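Local atomic coordinates of putative uncharacterized protein (Dictyostelium purpureum, PDB entry 4R12), a protein that probably serves as an essential subunit of the gamma-secretase complex, which cleaves membrane proteins such as Notch receptors within the membrane. Residues Ala180-Ser183 and Glu184-Leu187; Ser237-Ala240 and Thr241-Leu245; Asn269-Arg272 and Trp273-Gly277; Asp359-Ala362 and Ser363-Glu366; Thr401-Asp404 and Tyr405-Asn409. All blocks are in the same frame, centred on the assembly; numbering follows the deposited sequence.

Interaction 1: residues Ala180-Ser183 and Glu184-Leu187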
# COMPACT_ATOMS: atom_id res chain seq x y z
N ALA A 180 23.45 1.99 -1.57
CA ALA A 180 23.84 1.27 -2.77
C ALA A 180 24.33 -0.13 -2.43
O ALA A 180 24.58 -0.44 -1.26
CB ALA A 180 24.91 2.04 -3.53
N ILE A 181 24.39 -0.96 -3.44
CA ILE A 181 24.99 -2.27 -3.37
C ILE A 181 24.14 -3.35 -2.76
O ILE A 181 23.67 -4.19 -3.43
CB ILE A 181 26.36 -2.20 -2.71
CG1 ILE A 181 27.23 -1.28 -3.54
CG2 ILE A 181 26.98 -3.57 -2.63
CD1 ILE A 181 28.47 -0.84 -2.83
N ASN A 182 23.99 -3.31 -1.47
CA ASN A 182 23.07 -4.21 -0.79
C ASN A 182 22.73 -3.69 0.61
O ASN A 182 23.31 -2.69 1.06
CB ASN A 182 23.64 -5.65 -0.72
CG ASN A 182 24.99 -5.72 -0.02
OD1 ASN A 182 25.22 -5.05 0.99
ND2 ASN A 182 25.89 -6.53 -0.55
N SER A 183 21.80 -4.35 1.29
CA SER A 183 21.31 -3.83 2.56
C SER A 183 22.37 -3.84 3.66
O SER A 183 22.46 -2.90 4.44
CB SER A 183 20.09 -4.63 3.03
OG SER A 183 19.00 -4.40 2.16
N GLU A 184 23.18 -4.90 3.72
CA GLU A 184 24.24 -4.96 4.71
C GLU A 184 25.13 -3.72 4.61
O GLU A 184 25.42 -3.07 5.61
CB GLU A 184 25.08 -6.23 4.54
CG GLU A 184 26.42 -6.21 5.25
CD GLU A 184 27.57 -5.92 4.30
OE1 GLU A 184 27.90 -6.78 3.45
OE2 GLU A 184 28.14 -4.81 4.40
N THR A 185 25.49 -3.37 3.38
CA THR A 185 26.37 -2.25 3.11
C THR A 185 25.76 -0.89 3.43
O THR A 185 26.38 -0.08 4.11
CB THR A 185 26.81 -2.26 1.64
OG1 THR A 185 27.44 -3.51 1.34
CG2 THR A 185 27.79 -1.12 1.36
N CYS A 186 24.55 -0.62 2.93
CA CYS A 186 23.97 0.69 3.15
C CYS A 186 23.56 0.86 4.61
O CYS A 186 23.65 1.96 5.15
CB CYS A 186 22.79 0.95 2.20
SG CYS A 186 21.30 -0.02 2.49
N LEU A 187 23.12 -0.21 5.27
CA LEU A 187 22.78 -0.09 6.69
C LEU A 187 24.01 0.25 7.54
O LEU A 187 23.95 1.13 8.40
CB LEU A 187 22.13 -1.36 7.23
CG LEU A 187 20.65 -1.62 6.91
CD1 LEU A 187 20.22 -2.92 7.56
CD2 LEU A 187 19.73 -0.47 7.37
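Asn182 OD1 is gripped twice by a single residue. Thr185 OG1 donates to it at 2.7 Å, and the backbone N of Thr185 adds a second bond to Asn182 OD1 at 2.9 Å. The amide arrives almost head-on to the side-chain carbonyl, whereas the hydroxyl sits above the carboxamide plane, and the two side chains cross at about a right angle. Asn182 is the N-cap of helix 183-189: with CG between its own N and carbonyl carbon (chi1 58°), the carboxamide folds back over the first turn. Thr185 meets it by holding OG1 beside its own N (chi1 -56°), presenting both donors to one oxygen. Next to this clasp run the first main-chain bonds of the helix, Cys186 N to Asn182 O at 3.1 Å and Leu187 N to Ser183 O at 2.9 Å. Ile181 CG2 lies loosely near the hydroxyl, 4.0 Å from Thr185 OG1.

The helix start is tied down from several sides. Cys186 is in a disulfide with Cys192, Ser183 OG bonds Thr573 OG1, and Leu187 packs on Trp562 and Ile564. Glu184 turns its carboxylate to a salt bridge with Arg188.

Chemically, the cap supplies an acceptor for a first-turn N-H and also satisfies the hydroxyl of buried Thr185; the positive end of the helix dipole would probably favour the carbonyl oxygen there.

Interaction 2: residues Ser237-Ala240 and Thr241-Leu245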
# COMPACT_ATOMS: atom_id res chain seq x y z
N SER A 237 -5.06 -2.33 -3.31
CA SER A 237 -5.35 -2.11 -1.90
C SER A 237 -6.47 -1.10 -1.61
O SER A 237 -7.34 -1.34 -0.77
CB SER A 237 -4.10 -1.61 -1.17
OG SER A 237 -3.01 -2.52 -1.27
N SER A 238 -6.43 0.06 -2.26
CA SER A 238 -7.15 1.21 -1.72
C SER A 238 -8.66 1.13 -1.93
O SER A 238 -9.43 1.70 -1.15
CB SER A 238 -6.57 2.51 -2.29
OG SER A 238 -6.74 2.60 -3.69
N PHE A 239 -9.12 0.40 -2.95
CA PHE A 239 -10.57 0.17 -3.05
C PHE A 239 -11.05 -0.55 -1.78
O PHE A 239 -12.02 -0.10 -1.14
CB PHE A 239 -10.93 -0.63 -4.32
CG PHE A 239 -12.43 -0.81 -4.55
CD1 PHE A 239 -13.16 -1.75 -3.84
CD2 PHE A 239 -13.07 -0.09 -5.56
CE1 PHE A 239 -14.52 -1.93 -4.08
CE2 PHE A 239 -14.43 -0.29 -5.81
CZ PHE A 239 -15.15 -1.20 -5.07
N ALA A 240 -10.37 -1.63 -1.40
CA ALA A 240 -10.69 -2.34 -0.16
C ALA A 240 -10.52 -1.47 1.09
O ALA A 240 -11.33 -1.54 2.02
CB ALA A 240 -9.83 -3.63 -0.02
N THR A 241 -9.48 -0.63 1.11
CA THR A 241 -9.32 0.28 2.25
C THR A 241 -10.53 1.20 2.42
O THR A 241 -11.04 1.37 3.53
CB THR A 241 -8.04 1.12 2.10
OG1 THR A 241 -6.92 0.23 1.97
CG2 THR A 241 -7.85 2.02 3.32
N VAL A 242 -10.99 1.78 1.32
CA VAL A 242 -12.20 2.62 1.34
C VAL A 242 -13.41 1.81 1.80
O VAL A 242 -14.24 2.28 2.62
CB VAL A 242 -12.49 3.20 -0.06
CG1 VAL A 242 -13.86 3.87 -0.10
CG2 VAL A 242 -11.41 4.20 -0.44
N THR A 243 -13.51 0.60 1.26
CA THR A 243 -14.60 -0.31 1.60
C THR A 243 -14.66 -0.56 3.10
O THR A 243 -15.70 -0.35 3.73
CB THR A 243 -14.44 -1.66 0.87
OG1 THR A 243 -14.51 -1.46 -0.55
CG2 THR A 243 -15.56 -2.63 1.30
N LEU A 244 -13.55 -1.02 3.67
CA LEU A 244 -13.56 -1.38 5.09
C LEU A 244 -13.77 -0.18 6.01
O LEU A 244 -14.51 -0.27 7.00
CB LEU A 244 -12.27 -2.11 5.48
CG LEU A 244 -12.33 -2.73 6.87
CD1 LEU A 244 -13.57 -3.63 7.01
CD2 LEU A 244 -11.05 -3.54 7.14
N LEU A 245 -13.17 0.96 5.69
CA LEU A 245 -13.47 2.17 6.47
C LEU A 245 -14.95 2.54 6.35
O LEU A 245 -15.56 2.98 7.34
CB LEU A 245 -12.59 3.36 6.04
CG LEU A 245 -11.11 3.23 6.45
CD1 LEU A 245 -10.25 4.26 5.71
CD2 LEU A 245 -10.95 3.40 7.97
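Ser237 opens the run by giving its carbonyl to the next turn: Thr241 N bonds to Ser237 O at 2.9 Å. The hydroxyl Thr241 OG1 also stands 3.2 Å from Ser237 O, but its one proton has another acceptor nearby, so that second link is unsettled. The Ser237 hydroxyl looks out of the helix, bonding the carbonyl of Asp222.

Ser238 follows the same rule, its O receiving Val242 N at 2.9 Å in a nearly straight bond (170° at the hydrogen). The methyl Val242 CG2 leans against this oxygen, 3.3 Å from Ser238 O, while Ser238 OG turns back to the carbonyls of Ile232 and Gly233.

This is the early part of helix 234-252, which links the parallel strands 214-220 and 262-268 in a beta-alpha-beta crossover, consistent with the zinc-exopeptidase-like fold of the large lobe. Ala240, Thr241 and Leu244 face Leu219 of strand 214-220.

Phe239 offers the doubly used acceptor. Thr243 N reaches Phe239 O at 2.9 Å, and Thr243 OG1 reaches Phe239 O at the same distance from well above the carbonyl plane. Keeping that hydroxyl beside its own N (chi1 -63°) lets Thr243 bend it back to the preceding turn. There OG1 also skims the phenyl ring obliquely, 3.6 Å from Phe239 CE1. Leu427 of helix 427-441 covers both side chains, and Tyr459 touches the ring.

Ala240, last of the four, passes its carbonyl to Leu244 N, with Ala240 O 2.8 Å away.

Interaction 3: residues Asn269-Arg272 and Trp273-Gly277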
# COMPACT_ATOMS: atom_id res chain seq x y z
N ASN A 269 0.18 -2.62 7.49
CA ASN A 269 1.09 -1.83 6.66
C ASN A 269 2.30 -2.67 6.25
O ASN A 269 2.62 -3.65 6.90
CB ASN A 269 1.54 -0.58 7.41
CG ASN A 269 1.96 0.55 6.48
OD1 ASN A 269 2.18 0.33 5.28
ND2 ASN A 269 2.10 1.76 7.04
N ALA A 270 2.94 -2.27 5.16
CA ALA A 270 4.15 -2.89 4.62
C ALA A 270 3.99 -4.39 4.30
O ALA A 270 4.97 -5.14 4.25
CB ALA A 270 5.33 -2.66 5.59
N GLU A 271 2.76 -4.81 4.04
CA GLU A 271 2.50 -6.19 3.65
C GLU A 271 3.08 -6.53 2.29
O GLU A 271 3.42 -7.68 2.04
CB GLU A 271 0.98 -6.46 3.63
CG GLU A 271 0.36 -6.37 4.99
CD GLU A 271 0.84 -7.48 5.92
OE1 GLU A 271 0.30 -8.60 5.84
OE2 GLU A 271 1.75 -7.24 6.72
N ARG A 272 3.19 -5.54 1.40
CA ARG A 272 3.70 -5.82 0.06
C ARG A 272 5.19 -6.13 0.10
O ARG A 272 5.78 -6.49 -0.91
CB ARG A 272 3.46 -4.65 -0.90
CG ARG A 272 2.04 -4.14 -0.95
CD ARG A 272 1.07 -5.25 -1.01
NE ARG A 272 -0.34 -4.83 -1.10
CZ ARG A 272 -1.31 -5.72 -1.28
NH1 ARG A 272 -0.98 -7.01 -1.37
NH2 ARG A 272 -2.57 -5.35 -1.38
N TRP A 273 5.80 -5.99 1.28
CA TRP A 273 7.23 -6.21 1.41
C TRP A 273 7.49 -7.35 2.40
O TRP A 273 8.23 -7.20 3.37
CB TRP A 273 7.92 -4.91 1.83
CG TRP A 273 7.62 -3.81 0.86
CD1 TRP A 273 6.65 -2.84 0.97
CD2 TRP A 273 8.25 -3.59 -0.42
NE1 TRP A 273 6.66 -2.03 -0.14
CE2 TRP A 273 7.62 -2.47 -1.00
CE3 TRP A 273 9.28 -4.24 -1.11
CZ2 TRP A 273 8.00 -1.98 -2.25
CZ3 TRP A 273 9.65 -3.74 -2.35
CH2 TRP A 273 9.01 -2.62 -2.91
N GLY A 274 6.84 -8.47 2.13
CA GLY A 274 7.04 -9.68 2.92
C GLY A 274 6.13 -9.84 4.12
O GLY A 274 6.54 -10.44 5.12
N TYR A 275 4.92 -9.27 4.04
CA TYR A 275 3.93 -9.39 5.11
C TYR A 275 4.43 -8.95 6.49
O TYR A 275 4.06 -9.55 7.48
CB TYR A 275 3.44 -10.84 5.23
CG TYR A 275 2.98 -11.45 3.93
CD1 TYR A 275 1.80 -11.00 3.32
CD2 TYR A 275 3.70 -12.46 3.30
CE1 TYR A 275 1.37 -11.53 2.14
CE2 TYR A 275 3.26 -13.01 2.10
CZ TYR A 275 2.08 -12.53 1.53
OH TYR A 275 1.62 -13.05 0.34
N VAL A 276 5.26 -7.92 6.57
CA VAL A 276 5.91 -7.67 7.85
C VAL A 276 4.97 -7.07 8.89
O VAL A 276 5.20 -7.24 10.09
CB VAL A 276 7.15 -6.77 7.71
CG1 VAL A 276 8.17 -7.45 6.80
CG2 VAL A 276 6.78 -5.41 7.18
N GLY A 277 3.91 -6.40 8.44
CA GLY A 277 2.90 -5.87 9.36
C GLY A 277 2.12 -6.95 10.09
O GLY A 277 2.07 -6.96 11.32
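Two main-chain bonds close the turn between Ala270 and Tyr275. Trp273 N donates to Ala270 O at 3.2 Å, and Tyr275 N donates to Glu271 O at 3.0 Å. In both cases the donor lies above the carbonyl plane, so neither bond follows a lone pair.

Two amides within the turn are met from outside: Asp222 takes Glu271 N on OD1 and Arg272 N on OD2. Ala270 N has a weak bond to Asn269 OD1, while Asn269 ND2 goes to the carbonyl of Gln198. Arg272 sends its guanidinium away from the turn, where NH2 finds Ser237 OG.

Glu271 curls back over the turn, its chain bent at chi2 (-68°), and comes across Tyr275 at about a right angle. OE1 accepts from the hydroxyls of Ser384 and Ser278 and also lies at the edge of the tyrosine ring, 3.8 Å from Tyr275 CD1. OE2 sits 2.9 Å from Gly277 N.

Packing completes the closure. Ala270 CB presses tightly on Val276 CG2 at 3.5 Å, and the Trp273 indole lays one face over the preceding peptide, CG 3.4 Å from Arg272 C. Gly277 CA makes a C-H...O contact of 3.3 Å with Asn269 O.

Tyr275 is the N-cap of helix 276-287. The loop from strand 262-268 into this helix is consistent with the M28 aminopeptidase-like fold; in peptidase relatives the equivalent loop bears active-site glutamates, a role not implied for Glu271.

Interaction 4: residues Asp359-Ala362 and Ser363-Glu366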
# COMPACT_ATOMS: atom_id res chain seq x y z
N ASP A 359 -22.97 -15.67 1.13
CA ASP A 359 -23.88 -15.99 0.03
C ASP A 359 -25.30 -15.49 0.29
O ASP A 359 -25.94 -14.91 -0.59
CB ASP A 359 -23.96 -17.51 -0.21
CG ASP A 359 -22.66 -18.11 -0.74
OD1 ASP A 359 -21.81 -17.35 -1.28
OD2 ASP A 359 -22.49 -19.34 -0.61
N GLN A 360 -25.79 -15.75 1.49
CA GLN A 360 -27.12 -15.34 1.90
C GLN A 360 -27.28 -13.82 1.84
O GLN A 360 -28.25 -13.32 1.28
CB GLN A 360 -27.44 -15.84 3.31
CG GLN A 360 -27.62 -17.35 3.41
CD GLN A 360 -27.60 -17.83 4.85
OE1 GLN A 360 -27.93 -17.08 5.77
NE2 GLN A 360 -27.21 -19.09 5.05
N VAL A 361 -26.34 -13.10 2.43
CA VAL A 361 -26.44 -11.65 2.45
C VAL A 361 -26.43 -11.10 1.02
O VAL A 361 -27.23 -10.24 0.69
CB VAL A 361 -25.30 -11.01 3.26
CG1 VAL A 361 -25.39 -9.49 3.18
CG2 VAL A 361 -25.39 -11.45 4.70
N ALA A 362 -25.55 -11.63 0.17
CA ALA A 362 -25.46 -11.20 -1.22
C ALA A 362 -26.75 -11.43 -2.01
O ALA A 362 -27.00 -10.73 -3.00
CB ALA A 362 -24.29 -11.92 -1.93
N SER A 363 -27.55 -12.40 -1.58
CA SER A 363 -28.80 -12.74 -2.26
C SER A 363 -30.01 -12.14 -1.57
O SER A 363 -31.14 -12.36 -2.03
CB SER A 363 -28.99 -14.28 -2.31
OG SER A 363 -27.91 -14.92 -2.96
N SER A 364 -29.79 -11.41 -0.48
CA SER A 364 -30.88 -11.02 0.41
C SER A 364 -31.76 -9.86 -0.10
O SER A 364 -32.84 -9.62 0.45
CB SER A 364 -30.31 -10.63 1.78
OG SER A 364 -29.50 -9.48 1.68
N TYR A 365 -31.30 -9.16 -1.13
CA TYR A 365 -32.04 -8.02 -1.67
C TYR A 365 -31.99 -8.00 -3.19
O TYR A 365 -30.99 -8.39 -3.81
CB TYR A 365 -31.53 -6.69 -1.09
CG TYR A 365 -30.08 -6.32 -1.37
CD1 TYR A 365 -29.03 -7.03 -0.80
CD2 TYR A 365 -29.78 -5.23 -2.18
CE1 TYR A 365 -27.70 -6.67 -1.05
CE2 TYR A 365 -28.45 -4.86 -2.44
CZ TYR A 365 -27.42 -5.58 -1.87
OH TYR A 365 -26.11 -5.21 -2.12
N GLU A 366 -33.10 -7.54 -3.79
CA GLU A 366 -33.31 -7.64 -5.23
C GLU A 366 -32.20 -6.96 -6.02
O GLU A 366 -31.70 -7.53 -6.99
CB GLU A 366 -34.66 -7.03 -5.61
CG GLU A 366 -34.87 -6.89 -7.12
CD GLU A 366 -36.19 -6.24 -7.48
OE1 GLU A 366 -36.83 -5.63 -6.59
OE2 GLU A 366 -36.58 -6.34 -8.66
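Val361 O carries the contact, taking both donors of Ser364. The hydroxyl Ser364 OG arrives in the carbonyl plane on a lone pair at 2.6 Å; Ser364 N, 3.0 Å from Val361 O, comes from high above that plane. Setting the hydroxyl between the backbone N and the carbonyl carbon (chi1 65°) brings it to the same acceptor as its own amide. Tyr365 adds its ring edge, with CD1 4.0 Å from Val361 O.

One residue earlier the grip is poorer. Ser363 N makes only weak bonds, to Asp359 O and to Gln360 O, both at 3.1 Å, as helix 352-362 runs out.

Further out, helix 427-441 holds the pieces in place: Tyr365 OH bonds Asp429, its ring meets Tyr432 edge-to-face, Val361 packs on Ile433 and Thr436, and Gln360 OE1 accepts from Arg440. On another side Ala362 touches Phe372, while its carbonyl takes the hydroxyl of Ser368.

At this C-terminal end, where the regular four-residue spacing of bonds gives way to three, a serine supplying amide and hydroxyl together doubly satisfies a carbonyl of the last turn; the negative end of the helix dipole would probably make that oxygen a better acceptor.

Interaction 5: residues Thr401-Asp404 and Tyr405-Asn409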
# COMPACT_ATOMS: atom_id res chain seq x y z
N THR A 401 -11.62 -11.94 -2.88
CA THR A 401 -10.92 -11.29 -3.99
C THR A 401 -11.83 -11.16 -5.20
O THR A 401 -12.96 -11.67 -5.19
CB THR A 401 -9.65 -12.08 -4.45
OG1 THR A 401 -10.04 -13.15 -5.33
CG2 THR A 401 -8.89 -12.67 -3.26
N ASP A 402 -11.33 -10.51 -6.24
CA ASP A 402 -12.08 -10.36 -7.48
C ASP A 402 -11.58 -11.29 -8.58
O ASP A 402 -11.83 -11.05 -9.77
CB ASP A 402 -12.04 -8.91 -7.98
CG ASP A 402 -10.64 -8.38 -8.14
OD1 ASP A 402 -9.68 -9.19 -8.18
OD2 ASP A 402 -10.51 -7.13 -8.21
N HIS A 403 -10.90 -12.37 -8.20
CA HIS A 403 -10.38 -13.31 -9.18
C HIS A 403 -10.41 -14.75 -8.67
O HIS A 403 -10.21 -15.01 -7.48
CB HIS A 403 -8.94 -12.94 -9.56
CG HIS A 403 -8.01 -12.88 -8.38
ND1 HIS A 403 -7.16 -13.92 -8.05
CD2 HIS A 403 -7.85 -11.94 -7.42
CE1 HIS A 403 -6.49 -13.60 -6.95
NE2 HIS A 403 -6.89 -12.41 -6.55
N ASP A 404 -10.62 -15.68 -9.59
CA ASP A 404 -10.50 -17.10 -9.27
C ASP A 404 -9.02 -17.45 -9.22
O ASP A 404 -8.47 -17.73 -8.14
CB ASP A 404 -11.25 -17.95 -10.30
CG ASP A 404 -10.95 -19.45 -10.16
OD1 ASP A 404 -10.57 -19.89 -9.05
OD2 ASP A 404 -11.09 -20.18 -11.16
N TYR A 405 -8.36 -17.43 -10.37
CA TYR A 405 -6.91 -17.66 -10.41
C TYR A 405 -6.19 -16.34 -10.79
O TYR A 405 -5.94 -15.50 -9.92
CB TYR A 405 -6.58 -18.80 -11.39
CG TYR A 405 -5.11 -19.16 -11.50
CD1 TYR A 405 -4.18 -18.71 -10.57
CD2 TYR A 405 -4.65 -19.96 -12.56
CE1 TYR A 405 -2.83 -19.03 -10.69
CE2 TYR A 405 -3.30 -20.28 -12.68
CZ TYR A 405 -2.40 -19.81 -11.74
OH TYR A 405 -1.06 -20.12 -11.85
N LYS A 406 -5.84 -16.18 -12.07
CA LYS A 406 -5.16 -14.97 -12.56
C LYS A 406 -5.83 -13.68 -12.07
O LYS A 406 -7.05 -13.53 -12.15
CB LYS A 406 -5.12 -15.01 -14.10
CG LYS A 406 -4.74 -13.71 -14.79
CD LYS A 406 -4.73 -13.86 -16.34
CE LYS A 406 -4.17 -12.59 -17.01
NZ LYS A 406 -3.53 -12.87 -18.33
N TYR A 407 -5.03 -12.76 -11.54
CA TYR A 407 -5.54 -11.46 -11.06
C TYR A 407 -6.47 -10.80 -12.07
O TYR A 407 -6.18 -10.79 -13.27
CB TYR A 407 -4.37 -10.50 -10.78
CG TYR A 407 -3.62 -10.70 -9.47
CD1 TYR A 407 -4.08 -11.57 -8.49
CD2 TYR A 407 -2.45 -9.98 -9.22
CE1 TYR A 407 -3.38 -11.73 -7.28
CE2 TYR A 407 -1.76 -10.13 -8.02
CZ TYR A 407 -2.22 -11.01 -7.06
OH TYR A 407 -1.52 -11.14 -5.88
N SER A 408 -7.57 -10.23 -11.60
CA SER A 408 -8.39 -9.39 -12.46
C SER A 408 -7.73 -8.01 -12.68
O SER A 408 -7.87 -7.41 -13.73
CB SER A 408 -9.79 -9.23 -11.86
OG SER A 408 -10.43 -10.51 -11.79
N ASN A 409 -7.03 -7.53 -11.66
CA ASN A 409 -6.20 -6.31 -11.77
C ASN A 409 -5.20 -6.39 -12.92
O ASN A 409 -4.23 -7.15 -12.85
CB ASN A 409 -5.46 -6.09 -10.44
CG ASN A 409 -4.84 -4.69 -10.33
OD1 ASN A 409 -4.79 -3.93 -11.30
ND2 ASN A 409 -4.32 -4.36 -9.15
O HOH W 1 -7.15 -8.88 -9.12
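His403 is the crowded centre of this turn, gripped at its edge and covered on both faces. ND1 donates to Tyr405 O at 2.7 Å, in a bent bond (138° at the hydrogen) with the carbonyl somewhat tilted from the imidazole plane. Tyr407 brings its ring edge onto one imidazole face in a T-shaped stack, centroids of His403 and Tyr407 4.9 Å apart and planes at 73°. The touching atom is CD1, 3.5 Å from His403 CE1. Over the opposite face lies Thr401 OG1, offset toward the rim. With CG set between its backbone N and carbonyl carbon (chi1 57°), the imidazole points into the turn, where it can meet all three.

The chain here follows strand 397-401 of the large lobe and doubles back on itself. Thr401 begins the reversal with an ST turn, OG1 accepting from His403 N at 3.1 Å; His403 O is bonded to His345 NE2, which also lies by Thr401 OG1. From the returning limb, Ser408 OG donates to Asp402 O at 2.5 Å, from above the carbonyl plane. A water also bridges the two limbs inside: it donates to Asp402 OD1 at 2.7 Å and accepts from Asn409 N at 2.9 Å, while Asp402 OD2 takes the amide of Arg330.

At the bend the packing thins. Lys406 runs extended into solvent and touches the turn mainly through its carbonyl, beside His403 CB. Tyr405 also turns its ring away from the turn, but onto Leu125 and Gln377, its hydroxyl bonding the amide of Glu126.

Interactions 2 and 3 are the buried pair of the large lobe and meet directly: Ser237 OG and Arg272 NH2 are probably hydrogen-bonded, and Asp222 serves both. Interactions 2 and 4 share helix 427-441 as a neighbour, but interaction 4 lies at the periphery. Interaction 5 comes within about 6 Å of interactions 2 and 3 at the nearest atoms, yet touches neither. Interaction 1 lies across the chain's centre from interaction 4 but only about 20 Å, centre to centre, from interaction 3. Hydroxyls double a helix carbonyl's bonds in 2 and 4, a carboxamide caps the helix start in 1, 3 closes through main-chain bonds, and 5 alone has an aromatic pair and bridging water between its segments.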